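Local structure of citrinin polyketide synthase (Monascus purpureus, 5MPT) at residues I56-F60 and I92-L96; E98-I102 and T112-V116; L134-E138 and V176-I182; I187-E191 and G219-M224. The protein is a fungal non-reducing polyketide synthase that makes the keto-aldehyde intermediate of citrinin from malonyl-CoA units, the chain here being its S-adenosylhomocysteine-bound C-methyltransferase (CMeT) domain. All blocks are in the same frame, centred on the assembly; numbering follows the deposited sequence.

Interaction 1: residues I56-F60 and I92-L96; sequences IVNAF and IYGLL
Two α-helices of the helix-turn-helix domain cross here: 56-60, from helix 40-62, and 92-96, from helix 86-98. With the hairpin strands 102-105 and 108-111 they resemble a winged helix. Both segments are regular α-helix (phi near -60°, psi near -42°), with hydrogen bonds Phe-60 N to Ile-56 O at 2.9 Å and Leu-96 N to Ile-92 O at 3.1 Å. Their axes cross at -115°, 11.7 Å apart at closest, so long side chains must fill the gap. The nearest CA atoms, of Ile-56 and Ile-92, are 7.9 Å apart. Ile-56 (chi1 m, chi2 t) points its CB toward the partner; its branched side chain spreads, CG2 meeting Ile-92 CG2 at 3.9 Å and Leu-96 CD1 at 3.6 Å, while CD1 lies 4.3 Å from Leu-95 CD1. Val-57, directed sideways, brings CG2 to 4.3 Å from Leu-96 CD2. One turn after Ile-56, Phe-60 (chi1 m) supplies a flat ring long enough to span the cleft, with CE2 3.5 Å from Leu-96 CD1. The contact is buried and wholly apolar; the Tyr-93 hydroxyl bonds Val-79 N instead. The Phe-60 and Tyr-93 rings lie obliquely, planes at 55° and centroids 5.2 Å apart, with Phe-60 CE2 3.5 Å from Tyr-93 CE1.

Interaction 2: residues E98-I102 and T112-V116; sequences EARLI and TSVPV
Thr-112 OG1 donates a short 2.6 Å hydrogen bond to Arg-100 O and accepts one from Val-114 N at 3.0 Å, the latter closing an ST turn. Threonine suits the place because one hydroxyl can do both, helped by its p rotamer. Beside it, Thr-112 N donates to Leu-101 O at 3.1 Å, nearly straight at 169°. The nearest CA atoms, of Ile-102 and Thr-112, stand 5.2 Å apart: the chains meet at the open end of the antiparallel hairpin 102-105/108-111, which resembles the wing of a winged helix. Arg-100, with positive phi (66/28), ends helix 86-98 in a Schellman motif and turns its carbonyl to Thr-112. Its side chain, whose chi1 to chi3 are all m, forms a salt bridge with Asp-103, and NH1 bonds Ile-102 O weakly at 3.1 Å. Leu-101 (m, t) has its CB directed away, yet its branched end reaches back: CD2 lies 4.0 Å from Val-116 CG2 and 4.3 Å from Val-114 CG1. Arg-111 NH1 bonds both Leu-101 O and Val-114 O. Backbone groups, the Thr-112 hydroxyl and Arg-111 thus set the polar geometry of this partly exposed junction, while Leu-101 and Val-116 pack on Val-57 of helix 40-62.

Interaction 3: residues L134-E138 and V176-I182; sequences LHAAE and VYAKSPI. With SAH (S-adenosyl-L-homocysteine), chain B; EDO (1,2-ethanediol), chain C.
Val-176 (chi1 t) overlaps the methyl of Ala-137, its CG2 3.5 Å from Ala-137 CB; small alanine lets the chains come close, with the CA atoms of this pair 5.3 Å apart and those of His-135 and Ser-180 5.4 Å apart. Segment 134-138 runs from a turn into helix 136-146. Segment 176-182 ends helix 167-178, turns through Lys-179 and Ser-180, and starts helix 181-198. Ser-180 holds the N-cap position, but its hydroxyl makes no capping bond: OG donates to Glu-138 OE1 at 2.5 Å, which the p chi1 of Glu-138 allows. Pro-181, well suited to a first helical turn, packs CG 3.5 Å from His-135 CE1 and CD 3.3 Å from Leu-134 O. Two waters bridge the segments. One links Leu-134 O (3.0 Å), Ala-137 N (3.0 Å) and Ser-180 OG (2.7 Å); the other joins His-135 ND1 (2.8 Å), Glu-138 OE2 (2.8 Å) and Ile-182 N (2.9 Å). His-135 NE2 also donates at 3.0 Å to O2 of an ethanediol probably from the crystallisation liquor. Out of reach of 134-138, the active-site residue Tyr-177 has CB of S-adenosylhomocysteine over one face of its ring, its CD2 3.4 Å from the ligand's O. The junction therefore backs the cofactor pocket, with Trp-322 of helix 321-327 packed on Glu-138 and Val-176, and Tyr-40 of helix 40-62 bonded to Glu-138 OE2 and edge-to-face with His-135.

Interaction 4: residues I187-E191 and G219-M224; sequences IQQAE and GTTVKM
Gly-219 lies in the glycine-rich loop that follows strand 208-213, a hallmark of class I methyltransferases; its N bonds OXT of S-adenosylhomocysteine, while its O lies 3.3 Å from Ile-187 CD1. Thr-220 comes closest in backbone register to Ile-187, their CA atoms 6.0 Å apart, and sets OG1 3.6 Å from Ile-187 CD1, that hydroxyl being bonded to Thr-285. Its carbonyl accepts from Lys-223 N (3.0 Å) and Met-224 N (3.1 Å). Lys-223 points toward helix 181-198 and folds through four m torsions, laying CG 3.8 Å from Ile-187 CG2 and delivering NZ to Glu-191 OE1 at 2.7 Å, a salt bridge, and to Gln-188 OE1 at 2.9 Å. Lysine's long aliphatic stem and charged tip suit this margin. A water donates to Glu-191 OE2 and Lys-223 O (2.7 and 2.8 Å). Met-224 (chi1 and chi2 m) brings its flexible end to Ala-190 and Glu-191: CE is 4.0 Å from Ala-190 CB, whose smallness leaves room, and 3.9 Å from Glu-191 CG. The two helices lie against the Rossmann-like sheet, Ile-187 and Ala-190 touching strand 309-316 and Met-224 touching Tyr-237 of strand 235-241, while Phe-31 of helix 28-34 touches Gln-188.

Overall arrangement
From the N terminus the four contacts follow in series; none nests within or crosses another. Interaction 1 closes a 31-residue loop between helices 40-62 and 86-98, and interaction 2 closes the nine-residue hairpin that follows. The two touch, Val-57 CG2 packing 3.7 Å from Leu-101 CD1, and together join helices 40-62 and 86-98 to the hairpin. Interaction 3 then spans 37 mostly helical residues, bringing the start of helix 136-146 back to the junction before helix 181-198. That helix continues into interaction 4, whose 27-residue loop includes strand 208-213; Ala-178 CB touches Gly-219 CA at 3.9 Å. Interactions 1 and 4, with centres 35 Å apart, lie on opposite sides of the chain's centre.

Interaction 1: residues I56-F60 and I92-L96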
loop_
_atom_site.group_PDB
_atom_site.type_symbol
_atom_site.label_atom_id
_atom_site.label_comp_id
_atom_site.label_asym_id
_atom_site.label_seq_id
_atom_site.Cartn_x
_atom_site.Cartn_y
_atom_site.Cartn_z
ATOM N N ILE A 56 16.768 12.187 -7.879
ATOM C CA ILE A 56 17.271 12.871 -6.694
ATOM C C ILE A 56 18.514 13.674 -7.038
ATOM O O ILE A 56 18.646 14.847 -6.666
ATOM C CB ILE A 56 17.554 11.846 -5.579
ATOM C CG1 ILE A 56 16.258 11.268 -5.055
ATOM C CG2 ILE A 56 18.339 12.505 -4.449
ATOM C CD1 ILE A 56 16.431 9.961 -4.368
ATOM N N VAL A 57 19.432 13.063 -7.796
ATOM C CA VAL A 57 20.649 13.750 -8.186
ATOM C C VAL A 57 20.309 15.017 -8.969
ATOM O O VAL A 57 20.854 16.097 -8.708
ATOM C CB VAL A 57 21.555 12.819 -9.006
ATOM C CG1 VAL A 57 22.664 13.637 -9.647
ATOM C CG2 VAL A 57 22.165 11.750 -8.133
ATOM N N ASN A 58 19.361 14.905 -9.904
ATOM C CA ASN A 58 18.924 16.069 -10.663
ATOM C C ASN A 58 18.354 17.157 -9.762
ATOM O O ASN A 58 18.622 18.340 -9.981
ATOM C CB ASN A 58 17.894 15.650 -11.707
ATOM C CG ASN A 58 18.502 14.930 -12.866
ATOM O OD1 ASN A 58 19.725 14.977 -13.083
ATOM N ND2 ASN A 58 17.656 14.260 -13.651
ATOM N N ALA A 59 17.536 16.784 -8.771
ATOM C CA ALA A 59 16.965 17.771 -7.862
ATOM C C ALA A 59 18.053 18.456 -7.038
ATOM O O ALA A 59 18.014 19.670 -6.796
ATOM C CB ALA A 59 15.925 17.080 -6.967
ATOM N N PHE A 60 19.024 17.676 -6.578
ATOM C CA PHE A 60 20.113 18.211 -5.783
ATOM C C PHE A 60 20.918 19.242 -6.573
ATOM O O PHE A 60 21.239 20.336 -6.068
ATOM C CB PHE A 60 20.982 17.039 -5.341
ATOM C CG PHE A 60 20.546 16.426 -4.060
ATOM C CD1 PHE A 60 19.194 16.305 -3.746
ATOM C CD2 PHE A 60 21.481 15.979 -3.147
ATOM C CE1 PHE A 60 18.797 15.771 -2.547
ATOM C CE2 PHE A 60 21.069 15.422 -1.943
ATOM C CZ PHE A 60 19.747 15.327 -1.645
ATOM N N ILE A 92 15.719 10.045 2.001
ATOM C CA ILE A 92 16.282 10.364 0.682
ATOM C C ILE A 92 17.806 10.294 0.707
ATOM O O ILE A 92 18.441 9.749 -0.213
ATOM C CB ILE A 92 15.785 11.749 0.228
ATOM C CG1 ILE A 92 14.290 11.693 -0.123
ATOM C CG2 ILE A 92 16.614 12.254 -0.977
ATOM C CD1 ILE A 92 13.968 10.740 -1.310
ATOM N N TYR A 93 18.423 10.927 1.709
ATOM C CA TYR A 93 19.875 10.846 1.818
ATOM C C TYR A 93 20.312 9.413 2.051
ATOM O O TYR A 93 21.374 8.990 1.575
ATOM C CB TYR A 93 20.387 11.744 2.940
ATOM C CG TYR A 93 20.599 13.152 2.494
ATOM C CD1 TYR A 93 21.748 13.500 1.808
ATOM C CD2 TYR A 93 19.656 14.131 2.734
ATOM C CE1 TYR A 93 21.946 14.770 1.379
ATOM C CE2 TYR A 93 19.846 15.400 2.310
ATOM C CZ TYR A 93 20.993 15.722 1.630
ATOM O OH TYR A 93 21.186 17.012 1.208
ATOM N N GLY A 94 19.532 8.675 2.825
ATOM C CA GLY A 94 19.788 7.254 2.971
ATOM C C GLY A 94 19.818 6.534 1.642
ATOM O O GLY A 94 20.678 5.678 1.409
ATOM N N LEU A 95 18.868 6.840 0.758
ATOM C CA LEU A 95 18.878 6.160 -0.533
ATOM C C LEU A 95 20.139 6.510 -1.310
ATOM O O LEU A 95 20.748 5.647 -1.945
ATOM C CB LEU A 95 17.641 6.510 -1.362
ATOM C CG LEU A 95 16.252 6.120 -0.876
ATOM C CD1 LEU A 95 15.258 6.584 -1.934
ATOM C CD2 LEU A 95 16.112 4.614 -0.584
ATOM N N LEU A 96 20.550 7.779 -1.269
ATOM C CA LEU A 96 21.760 8.162 -1.985
ATOM C C LEU A 96 22.968 7.434 -1.422
ATOM O O LEU A 96 23.887 7.066 -2.168
ATOM C CB LEU A 96 21.961 9.673 -1.911
ATOM C CG LEU A 96 21.021 10.526 -2.753
ATOM C CD1 LEU A 96 21.324 11.992 -2.459
ATOM C CD2 LEU A 96 21.194 10.260 -4.227
#

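Interaction 2: residues E98-I102 and T112-V116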
loop_
_atom_site.group_PDB
_atom_site.type_symbol
_atom_site.label_atom_id
_atom_site.label_comp_id
_atom_site.label_asym_id
_atom_site.label_seq_id
_atom_site.Cartn_x
_atom_site.Cartn_y
_atom_site.Cartn_z
ATOM N N GLU A 98 22.832 4.401 0.055
ATOM C CA GLU A 98 22.732 3.017 -0.396
ATOM C C GLU A 98 23.194 2.866 -1.839
ATOM O O GLU A 98 23.735 1.819 -2.205
ATOM C CB GLU A 98 21.297 2.499 -0.242
ATOM C CG GLU A 98 20.876 2.244 1.201
ATOM C CD GLU A 98 19.385 1.940 1.326
ATOM O OE1 GLU A 98 18.827 2.108 2.435
ATOM O OE2 GLU A 98 18.770 1.547 0.310
ATOM N N ALA A 99 22.978 3.885 -2.669
ATOM C CA ALA A 99 23.440 3.895 -4.046
ATOM C C ALA A 99 24.925 4.192 -4.142
ATOM O O ALA A 99 25.468 4.217 -5.252
ATOM C CB ALA A 99 22.658 4.931 -4.855
ATOM N N ARG A 100 25.575 4.434 -3.001
ATOM C CA ARG A 100 27.019 4.627 -2.910
ATOM C C ARG A 100 27.479 5.900 -3.616
ATOM O O ARG A 100 28.625 5.992 -4.053
ATOM C CB ARG A 100 27.770 3.404 -3.442
ATOM C CG ARG A 100 27.432 2.109 -2.689
ATOM C CD ARG A 100 27.600 2.235 -1.166
ATOM N NE ARG A 100 28.938 2.690 -0.766
ATOM C CZ ARG A 100 29.212 3.803 -0.084
ATOM N NH1 ARG A 100 28.249 4.629 0.316
ATOM N NH2 ARG A 100 30.474 4.092 0.216
ATOM N N LEU A 101 26.605 6.904 -3.706
ATOM C CA LEU A 101 27.027 8.198 -4.218
ATOM C C LEU A 101 27.551 9.097 -3.118
ATOM O O LEU A 101 28.393 9.965 -3.385
ATOM C CB LEU A 101 25.870 8.903 -4.927
ATOM C CG LEU A 101 25.351 8.182 -6.167
ATOM C CD1 LEU A 101 24.112 8.896 -6.676
ATOM C CD2 LEU A 101 26.445 8.128 -7.251
ATOM N N ILE A 102 27.052 8.926 -1.893
ATOM C CA ILE A 102 27.524 9.696 -0.753
ATOM C C ILE A 102 27.872 8.739 0.375
ATOM O O ILE A 102 27.414 7.594 0.419
ATOM C CB ILE A 102 26.496 10.740 -0.258
ATOM C CG1 ILE A 102 25.199 10.050 0.230
ATOM C CG2 ILE A 102 26.227 11.770 -1.351
ATOM C CD1 ILE A 102 24.191 11.002 0.851
ATOM N N THR A 112 31.400 10.147 -2.695
ATOM C CA THR A 112 32.242 8.980 -2.910
ATOM C C THR A 112 32.953 9.102 -4.253
ATOM O O THR A 112 32.819 10.097 -4.964
ATOM C CB THR A 112 31.430 7.693 -2.912
ATOM O OG1 THR A 112 30.609 7.681 -4.085
ATOM C CG2 THR A 112 30.566 7.561 -1.672
ATOM N N SER A 113 33.673 8.050 -4.635
ATOM C CA SER A 113 34.290 7.945 -5.950
ATOM C C SER A 113 33.342 7.394 -7.004
ATOM O O SER A 113 33.730 7.293 -8.170
ATOM C CB SER A 113 35.516 7.046 -5.871
ATOM O OG SER A 113 35.129 5.779 -5.379
ATOM N N VAL A 114 32.121 7.026 -6.635
ATOM C CA VAL A 114 31.218 6.372 -7.578
ATOM C C VAL A 114 30.590 7.400 -8.511
ATOM O O VAL A 114 29.887 8.308 -8.044
ATOM C CB VAL A 114 30.121 5.585 -6.850
ATOM C CG1 VAL A 114 29.196 4.907 -7.858
ATOM C CG2 VAL A 114 30.740 4.571 -5.902
ATOM N N PRO A 115 30.750 7.268 -9.824
ATOM C CA PRO A 115 30.135 8.237 -10.730
ATOM C C PRO A 115 28.619 8.085 -10.801
ATOM O O PRO A 115 28.057 6.981 -10.747
ATOM C CB PRO A 115 30.812 7.945 -12.075
ATOM C CG PRO A 115 31.182 6.544 -12.002
ATOM C CD PRO A 115 31.492 6.232 -10.559
ATOM N N VAL A 116 27.961 9.245 -10.841
ATOM C CA VAL A 116 26.549 9.319 -11.174
ATOM C C VAL A 116 26.328 8.703 -12.546
ATOM O O VAL A 116 27.163 8.829 -13.449
ATOM C CB VAL A 116 26.097 10.789 -11.133
ATOM C CG1 VAL A 116 24.674 10.945 -11.640
ATOM C CG2 VAL A 116 26.224 11.309 -9.732
#

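Interaction 3: residues L134-E138 and V176-I182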
loop_
_atom_site.group_PDB
_atom_site.type_symbol
_atom_site.label_atom_id
_atom_site.label_comp_id
_atom_site.label_asym_id
_atom_site.label_seq_id
_atom_site.Cartn_x
_atom_site.Cartn_y
_atom_site.Cartn_z
ATOM N N LEU A 134 4.161 -4.187 -17.855
ATOM C CA LEU A 134 3.144 -4.502 -16.868
ATOM C C LEU A 134 3.314 -3.672 -15.609
ATOM O O LEU A 134 2.339 -3.473 -14.876
ATOM C CB LEU A 134 3.185 -5.981 -16.511
ATOM C CG LEU A 134 3.005 -6.921 -17.691
ATOM C CD1 LEU A 134 3.121 -8.309 -17.168
ATOM C CD2 LEU A 134 1.653 -6.721 -18.350
ATOM N N HIS A 135 4.528 -3.168 -15.358
ATOM C CA HIS A 135 4.815 -2.372 -14.173
ATOM C C HIS A 135 4.929 -0.908 -14.515
ATOM O O HIS A 135 5.517 -0.142 -13.747
ATOM C CB HIS A 135 6.091 -2.883 -13.495
ATOM C CG HIS A 135 6.157 -4.371 -13.418
ATOM N ND1 HIS A 135 5.353 -5.086 -12.560
ATOM C CD2 HIS A 135 6.868 -5.284 -14.128
ATOM C CE1 HIS A 135 5.577 -6.378 -12.725
ATOM N NE2 HIS A 135 6.488 -6.527 -13.681
ATOM N N ALA A 136 4.308 -0.489 -15.619
ATOM C CA ALA A 136 4.491 0.867 -16.102
ATOM C C ALA A 136 3.987 1.900 -15.113
ATOM O O ALA A 136 4.603 2.970 -14.978
ATOM C CB ALA A 136 3.797 1.056 -17.452
ATOM N N ALA A 137 2.865 1.633 -14.446
ATOM C CA ALA A 137 2.173 2.695 -13.726
ATOM C C ALA A 137 3.055 3.313 -12.647
ATOM O O ALA A 137 3.099 4.531 -12.518
ATOM C CB ALA A 137 0.857 2.168 -13.134
ATOM N N GLU A 138 3.734 2.495 -11.834
ATOM C CA GLU A 138 4.531 3.045 -10.745
ATOM C C GLU A 138 5.775 3.736 -11.256
ATOM O O GLU A 138 6.319 4.615 -10.576
ATOM C CB GLU A 138 4.948 1.970 -9.753
ATOM C CG GLU A 138 5.704 0.803 -10.341
ATOM C CD GLU A 138 4.814 -0.394 -10.549
ATOM O OE1 GLU A 138 3.697 -0.192 -11.092
ATOM O OE2 GLU A 138 5.265 -1.496 -10.194
ATOM N N VAL A 176 -1.809 2.020 -10.598
ATOM C CA VAL A 176 -0.878 1.478 -9.605
ATOM C C VAL A 176 -1.637 0.588 -8.623
ATOM O O VAL A 176 -1.238 -0.554 -8.355
ATOM C CB VAL A 176 -0.131 2.616 -8.884
ATOM C CG1 VAL A 176 0.659 2.103 -7.641
ATOM C CG2 VAL A 176 0.817 3.330 -9.860
ATOM N N TYR A 177 -2.779 1.069 -8.129
ATOM C CA TYR A 177 -3.468 0.333 -7.075
ATOM C C TYR A 177 -4.226 -0.889 -7.572
ATOM O O TYR A 177 -4.412 -1.818 -6.791
ATOM C CB TYR A 177 -4.443 1.256 -6.326
ATOM C CG TYR A 177 -3.807 2.326 -5.467
ATOM C CD1 TYR A 177 -2.696 2.065 -4.659
ATOM C CD2 TYR A 177 -4.323 3.604 -5.462
ATOM C CE1 TYR A 177 -2.163 3.031 -3.878
ATOM C CE2 TYR A 177 -3.794 4.567 -4.687
ATOM C CZ TYR A 177 -2.705 4.288 -3.895
ATOM O OH TYR A 177 -2.214 5.306 -3.105
ATOM N N ALA A 178 -4.701 -0.890 -8.820
ATOM C CA ALA A 178 -5.526 -1.964 -9.370
ATOM C C ALA A 178 -4.759 -2.893 -10.296
ATOM O O ALA A 178 -4.947 -4.117 -10.221
ATOM C CB ALA A 178 -6.707 -1.373 -10.152
ATOM N N LYS A 179 -3.918 -2.333 -11.164
ATOM C CA LYS A 179 -3.375 -3.076 -12.292
ATOM C C LYS A 179 -1.938 -3.543 -12.088
ATOM O O LYS A 179 -1.593 -4.651 -12.519
ATOM C CB LYS A 179 -3.447 -2.244 -13.578
ATOM C CG LYS A 179 -4.846 -1.878 -13.996
ATOM C CD LYS A 179 -4.901 -1.187 -15.362
ATOM C CE LYS A 179 -6.278 -0.560 -15.624
ATOM N NZ LYS A 179 -6.918 0.024 -14.383
ATOM N N SER A 180 -1.093 -2.728 -11.481
ATOM C CA SER A 180 0.295 -3.109 -11.268
ATOM C C SER A 180 0.381 -4.421 -10.490
ATOM O O SER A 180 -0.199 -4.533 -9.399
ATOM C CB SER A 180 1.050 -2.029 -10.513
ATOM O OG SER A 180 1.319 -0.935 -11.362
ATOM N N PRO A 181 1.112 -5.421 -11.009
ATOM C CA PRO A 181 1.284 -6.681 -10.279
ATOM C C PRO A 181 1.673 -6.512 -8.814
ATOM O O PRO A 181 1.212 -7.283 -7.975
ATOM C CB PRO A 181 2.376 -7.390 -11.101
ATOM C CG PRO A 181 2.112 -6.952 -12.482
ATOM C CD PRO A 181 1.774 -5.465 -12.329
ATOM N N ILE A 182 2.469 -5.496 -8.468
ATOM C CA ILE A 182 2.925 -5.352 -7.088
ATOM C C ILE A 182 1.745 -5.236 -6.128
ATOM O O ILE A 182 1.855 -5.598 -4.951
ATOM C CB ILE A 182 3.867 -4.130 -6.968
ATOM C CG1 ILE A 182 4.484 -4.011 -5.572
ATOM C CG2 ILE A 182 3.124 -2.811 -7.241
ATOM C CD1 ILE A 182 5.353 -5.140 -5.172
HETATM N N SAH B . -7.100 0.756 -0.939
HETATM C CA SAH B . -6.535 1.908 -1.703
HETATM C CB SAH B . -5.020 1.976 -1.861
HETATM C CG SAH B . -4.268 2.408 -0.615
HETATM S SD SAH B . -4.345 4.232 -0.562
HETATM C C SAH B . -7.159 1.872 -3.126
HETATM O O SAH B . -7.215 3.073 -3.663
HETATM O OXT SAH B . -7.512 0.866 -3.690
HETATM C "C5'" SAH B . -4.859 4.555 1.146
HETATM C "C4'" SAH B . -6.344 4.853 1.170
HETATM O "O4'" SAH B . -6.687 4.964 2.568
HETATM C "C3'" SAH B . -6.761 6.173 0.507
HETATM O "O3'" SAH B . -7.932 5.903 -0.258
HETATM C "C2'" SAH B . -7.044 7.100 1.702
HETATM O "O2'" SAH B . -8.077 8.044 1.431
HETATM C "C1'" SAH B . -7.504 6.093 2.749
HETATM N N9 SAH B . -7.378 6.514 4.139
HETATM C C8 SAH B . -6.354 7.208 4.725
HETATM N N7 SAH B . -6.547 7.485 5.992
HETATM C C5 SAH B . -7.794 6.937 6.260
HETATM C C6 SAH B . -8.583 6.890 7.426
HETATM N N6 SAH B . -8.237 7.460 8.588
HETATM N N1 SAH B . -9.771 6.262 7.350
HETATM C C2 SAH B . -10.145 5.717 6.188
HETATM N N3 SAH B . -9.492 5.690 5.026
HETATM C C4 SAH B . -8.314 6.328 5.128
HETATM C C1 EDO C . 7.416 -10.654 -15.629
HETATM O O1 EDO C . 8.660 -11.184 -15.171
HETATM C C2 EDO C . 7.578 -9.165 -15.893
HETATM O O2 EDO C . 8.382 -8.588 -14.850
HETATM O O HOH W 1 1.219 -0.852 -14.096
HETATM O O HOH W 2 3.879 -3.931 -10.438
#

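Interaction 4: residues I187-E191 and G219-M224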
loop_
_atom_site.group_PDB
_atom_site.type_symbol
_atom_site.label_atom_id
_atom_site.label_comp_id
_atom_site.label_asym_id
_atom_site.label_seq_id
_atom_site.Cartn_x
_atom_site.Cartn_y
_atom_site.Cartn_z
ATOM N N ILE A 187 -4.289 -8.902 -4.276
ATOM C CA ILE A 187 -5.727 -8.756 -4.467
ATOM C C ILE A 187 -6.291 -10.011 -5.107
ATOM O O ILE A 187 -7.325 -10.532 -4.692
ATOM C CB ILE A 187 -6.032 -7.496 -5.306
ATOM C CG1 ILE A 187 -5.552 -6.228 -4.575
ATOM C CG2 ILE A 187 -7.528 -7.411 -5.589
ATOM C CD1 ILE A 187 -5.694 -4.909 -5.396
ATOM N N GLN A 188 -5.601 -10.525 -6.128
ATOM C CA GLN A 188 -6.036 -11.767 -6.745
ATOM C C GLN A 188 -6.007 -12.900 -5.737
ATOM O O GLN A 188 -6.895 -13.743 -5.725
ATOM C CB GLN A 188 -5.140 -12.060 -7.955
ATOM C CG GLN A 188 -5.622 -13.171 -8.833
ATOM C CD GLN A 188 -6.785 -12.770 -9.722
ATOM O OE1 GLN A 188 -6.695 -11.794 -10.475
ATOM N NE2 GLN A 188 -7.893 -13.527 -9.638
ATOM N N GLN A 189 -4.992 -12.940 -4.884
ATOM C CA GLN A 189 -4.922 -13.977 -3.862
ATOM C C GLN A 189 -6.067 -13.842 -2.859
ATOM O O GLN A 189 -6.636 -14.840 -2.405
ATOM C CB GLN A 189 -3.555 -13.907 -3.181
ATOM C CG GLN A 189 -3.357 -14.996 -2.161
ATOM C CD GLN A 189 -2.027 -14.877 -1.463
ATOM O OE1 GLN A 189 -1.504 -13.787 -1.324
ATOM N NE2 GLN A 189 -1.473 -16.002 -1.010
ATOM N N ALA A 190 -6.446 -12.611 -2.535
ATOM C CA ALA A 190 -7.576 -12.413 -1.652
ATOM C C ALA A 190 -8.864 -12.885 -2.297
ATOM O O ALA A 190 -9.730 -13.428 -1.599
ATOM C CB ALA A 190 -7.661 -10.932 -1.231
ATOM N N GLU A 191 -9.032 -12.671 -3.607
ATOM C CA GLU A 191 -10.180 -13.258 -4.307
ATOM C C GLU A 191 -10.249 -14.766 -4.098
ATOM O O GLU A 191 -11.310 -15.311 -3.814
ATOM C CB GLU A 191 -10.141 -12.957 -5.797
ATOM C CG GLU A 191 -10.203 -11.482 -6.157
ATOM C CD GLU A 191 -10.056 -11.296 -7.655
ATOM O OE1 GLU A 191 -9.077 -10.627 -8.068
ATOM O OE2 GLU A 191 -10.899 -11.847 -8.408
ATOM N N GLY A 219 -9.111 -0.234 -5.996
ATOM C CA GLY A 219 -8.168 -1.175 -6.574
ATOM C C GLY A 219 -8.478 -2.595 -6.162
ATOM O O GLY A 219 -8.297 -3.540 -6.944
ATOM N N THR A 220 -8.960 -2.762 -4.943
ATOM C CA THR A 220 -9.466 -4.030 -4.467
ATOM C C THR A 220 -10.933 -4.188 -4.825
ATOM O O THR A 220 -11.354 -5.262 -5.261
ATOM C CB THR A 220 -9.268 -4.119 -2.952
ATOM O OG1 THR A 220 -7.868 -4.025 -2.650
ATOM C CG2 THR A 220 -9.829 -5.430 -2.402
ATOM N N THR A 221 -11.700 -3.119 -4.654
ATOM C CA THR A 221 -13.137 -3.168 -4.872
ATOM C C THR A 221 -13.477 -3.669 -6.265
ATOM O O THR A 221 -14.431 -4.440 -6.434
ATOM C CB THR A 221 -13.729 -1.778 -4.653
ATOM O OG1 THR A 221 -13.026 -1.127 -3.585
ATOM C CG2 THR A 221 -15.208 -1.870 -4.336
ATOM N N VAL A 222 -12.724 -3.238 -7.277
ATOM C CA VAL A 222 -13.068 -3.594 -8.650
ATOM C C VAL A 222 -12.972 -5.096 -8.891
ATOM O O VAL A 222 -13.601 -5.602 -9.820
ATOM C CB VAL A 222 -12.206 -2.826 -9.675
ATOM C CG1 VAL A 222 -10.721 -3.206 -9.581
ATOM C CG2 VAL A 222 -12.719 -3.076 -11.076
ATOM N N LYS A 223 -12.187 -5.826 -8.090
ATOM C CA LYS A 223 -12.158 -7.277 -8.169
ATOM C C LYS A 223 -13.187 -7.957 -7.274
ATOM O O LYS A 223 -13.703 -9.022 -7.640
ATOM C CB LYS A 223 -10.766 -7.783 -7.798
ATOM C CG LYS A 223 -9.652 -7.239 -8.703
ATOM C CD LYS A 223 -9.912 -7.464 -10.188
ATOM C CE LYS A 223 -9.828 -8.921 -10.534
ATOM N NZ LYS A 223 -8.431 -9.413 -10.335
ATOM N N MET A 224 -13.489 -7.384 -6.107
ATOM C CA MET A 224 -14.371 -8.065 -5.168
ATOM C C MET A 224 -15.803 -8.111 -5.685
ATOM O O MET A 224 -16.513 -9.108 -5.485
ATOM C CB MET A 224 -14.308 -7.368 -3.817
ATOM C CG MET A 224 -12.953 -7.454 -3.143
ATOM S SD MET A 224 -12.479 -9.154 -2.825
ATOM C CE MET A 224 -10.719 -9.179 -3.086
HETATM O O HOH W 3 -12.899 -10.674 -9.704
#